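Local coordinates for mandelate racemase/muconate lactonizing enzyme, C-terminal domain protein (Paracoccus denitrificans, PDB 4DWD) that probably binds magnesium as a member of the enolase superfamily and may act as a hydro-lyase, at residues 294-299 against 318-323. Residues are numbered along the deposited sequence; the frame is centred on the assembly and turned at random.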
loop_
_atom_site.group_PDB
_atom_site.type_symbol
_atom_site.label_atom_id
_atom_site.label_comp_id
_atom_site.label_asym_id
_atom_site.label_seq_id
_atom_site.Cartn_x
_atom_site.Cartn_y
_atom_site.Cartn_z
ATOM N N GLU B 294 -17.078 14.770 -5.751
ATOM C CA GLU B 294 -18.045 15.624 -6.443
ATOM C C GLU B 294 -18.765 14.864 -7.551
ATOM O O GLU B 294 -18.192 13.993 -8.195
ATOM C CB GLU B 294 -17.352 16.845 -7.054
ATOM C CG GLU B 294 -16.837 17.877 -6.058
ATOM C CD GLU B 294 -16.132 19.011 -6.778
ATOM O OE1 GLU B 294 -16.824 19.910 -7.314
ATOM O OE2 GLU B 294 -14.888 19.000 -6.828
ATOM N N PHE B 295 -20.028 15.212 -7.764
ATOM C CA PHE B 295 -20.874 14.567 -8.775
ATOM C C PHE B 295 -21.365 15.619 -9.773
ATOM O O PHE B 295 -22.199 16.466 -9.434
ATOM C CB PHE B 295 -22.040 13.860 -8.083
ATOM C CG PHE B 295 -22.844 12.990 -8.988
ATOM C CD1 PHE B 295 -22.339 11.761 -9.426
ATOM C CD2 PHE B 295 -24.115 13.385 -9.394
ATOM C CE1 PHE B 295 -23.088 10.951 -10.254
ATOM C CE2 PHE B 295 -24.879 12.568 -10.221
ATOM C CZ PHE B 295 -24.356 11.349 -10.651
ATOM N N VAL B 296 -20.796 15.608 -10.978
ATOM C CA VAL B 296 -20.998 16.678 -11.962
ATOM C C VAL B 296 -21.228 16.013 -13.334
ATOM O O VAL B 296 -20.307 15.875 -14.126
ATOM C CB VAL B 296 -19.793 17.656 -12.016
ATOM C CG1 VAL B 296 -20.068 18.813 -12.980
ATOM C CG2 VAL B 296 -19.447 18.190 -10.620
ATOM N N PRO B 297 -22.457 15.565 -13.594
ATOM C CA PRO B 297 -22.712 14.745 -14.786
ATOM C C PRO B 297 -22.315 15.405 -16.100
ATOM O O PRO B 297 -22.515 16.614 -16.290
ATOM C CB PRO B 297 -24.223 14.558 -14.757
ATOM C CG PRO B 297 -24.562 14.601 -13.300
ATOM C CD PRO B 297 -23.649 15.664 -12.732
ATOM N N HIS B 298 -21.788 14.590 -17.013
ATOM C CA HIS B 298 -21.641 14.976 -18.409
ATOM C C HIS B 298 -23.004 14.912 -19.060
ATOM O O HIS B 298 -23.759 13.945 -18.863
ATOM C CB HIS B 298 -20.676 13.998 -19.058
ATOM C CG HIS B 298 -20.510 14.167 -20.546
ATOM N ND1 HIS B 298 -21.345 13.607 -21.444
ATOM C CD2 HIS B 298 -19.534 14.823 -21.275
ATOM C CE1 HIS B 298 -20.929 13.905 -22.690
ATOM N NE2 HIS B 298 -19.823 14.649 -22.588
ATOM N N GLN B 299 -23.365 15.941 -19.826
ATOM C CA GLN B 299 -24.630 15.881 -20.567
ATOM C C GLN B 299 -24.601 16.909 -21.687
ATOM O O GLN B 299 -24.404 18.092 -21.438
ATOM C CB GLN B 299 -25.809 16.109 -19.615
ATOM C CG GLN B 299 -27.074 15.356 -19.999
ATOM C CD GLN B 299 -27.631 15.783 -21.340
ATOM O OE1 GLN B 299 -27.692 14.988 -22.292
ATOM N NE2 GLN B 299 -28.014 17.048 -21.439
ATOM N N HIS B 318 -25.257 18.444 -2.258
ATOM C CA HIS B 318 -24.011 19.204 -2.411
ATOM C C HIS B 318 -23.663 19.390 -3.849
ATOM O O HIS B 318 -22.674 18.822 -4.339
ATOM C CB HIS B 318 -22.850 18.533 -1.678
ATOM C CG HIS B 318 -23.020 18.474 -0.185
ATOM N ND1 HIS B 318 -22.611 17.418 0.544
ATOM C CD2 HIS B 318 -23.573 19.388 0.716
ATOM C CE1 HIS B 318 -22.888 17.642 1.847
ATOM N NE2 HIS B 318 -23.483 18.843 1.947
HETATM N N MSE B 319 -24.474 20.178 -4.550
HETATM C CA MSE B 319 -24.148 20.591 -5.922
HETATM C C MSE B 319 -23.012 21.589 -5.872
HETATM O O MSE B 319 -23.104 22.611 -5.191
HETATM C CB MSE B 319 -25.371 21.164 -6.633
HETATM C CG MSE B 319 -25.362 20.776 -8.109
HETATM SE SE MSE B 319 -26.992 21.318 -9.095
HETATM C CE MSE B 319 -26.343 23.145 -9.255
ATOM N N THR B 320 -21.924 21.279 -6.576
ATOM C CA THR B 320 -20.699 22.080 -6.519
ATOM C C THR B 320 -20.353 22.770 -7.834
ATOM O O THR B 320 -19.617 23.762 -7.845
ATOM C CB THR B 320 -19.494 21.212 -6.120
ATOM O OG1 THR B 320 -19.428 20.067 -6.990
ATOM C CG2 THR B 320 -19.619 20.751 -4.677
ATOM N N LYS B 321 -20.872 22.236 -8.937
ATOM C CA LYS B 321 -20.648 22.818 -10.262
ATOM C C LYS B 321 -21.998 22.896 -10.965
ATOM O O LYS B 321 -22.925 22.175 -10.598
ATOM C CB LYS B 321 -19.638 21.977 -11.075
ATOM C CG LYS B 321 -18.291 21.734 -10.383
ATOM C CD LYS B 321 -17.366 22.939 -10.433
ATOM C CE LYS B 321 -15.939 22.590 -10.015
ATOM N NZ LYS B 321 -15.818 22.071 -8.621
ATOM N N PRO B 322 -22.130 23.787 -11.954
ATOM C CA PRO B 322 -23.404 23.950 -12.637
ATOM C C PRO B 322 -23.747 22.810 -13.598
ATOM O O PRO B 322 -22.949 21.909 -13.823
ATOM C CB PRO B 322 -23.215 25.246 -13.431
ATOM C CG PRO B 322 -22.024 25.909 -12.833
ATOM C CD PRO B 322 -21.143 24.784 -12.399
ATOM N N VAL B 323 -24.947 22.887 -14.158
ATOM C CA VAL B 323 -25.441 21.939 -15.164
ATOM C C VAL B 323 -24.827 22.229 -16.536
ATOM O O VAL B 323 -24.827 23.363 -17.006
ATOM C CB VAL B 323 -26.975 22.051 -15.277
ATOM C CG1 VAL B 323 -27.506 21.114 -16.357
ATOM C CG2 VAL B 323 -27.636 21.745 -13.939
HETATM O O HOH W 1 -13.457 21.198 -7.230
HETATM O O HOH W 2 -22.169 19.289 -8.697
HETATM O O HOH W 3 -20.942 17.534 -6.350
#
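The carboxylate of Glu-294 is met at OE1 from two directions, by the hydroxyl of Thr-320 on the anti lone pair and the ammonium of Lys-321 on the syn lone pair. Thr-320 OG1 donates to Glu-294 OE1 at 2.6 Å, and Lys-321 NZ forms a salt bridge to the same oxygen at 2.7 Å. Aliphatic carbon approaches this oxygen from the two sides of the carboxylate plane: Thr-320 CG2 from one, Lys-321 CG from the other. Water 1 closes the far end, donating to Glu-294 OE2 and accepting from Lys-321 NZ, which leaves the ammonium tied to both carboxylate oxygens, to one directly and to the other through water. The lysine chain reaches there by bending twice, at chi2 (-77°) and again at chi4 (-61°), where NZ swings in to OE1. Before the bends it packs on Val-296, whose CG1 lies 3.7 Å from Lys-321 CB while CG2 touches Lys-321 CG. Thr-320 OG1 sits between its backbone N and carbonyl carbon (chi1 52°); besides donating to Glu-294, it accepts from water 3, which also takes the N-H of Phe-295 and donates to His-318 O. Water 2 links the backbones, donating to Phe-295 O and accepting from Thr-320 N at 2.9 Å. Strand 294-295, which pairs with 267-268, is thus joined by side chains and water to the loop entering strand 323-325, two successive strands of the enolase-type barrel with helix 304-314 between them. Ser-203 of the second subunit packs on Glu-294. With two direct donors, one of them positively charged, on a single oxygen of a buried acid, the carboxylate is likely to stay ionised and its rotation to be fixed.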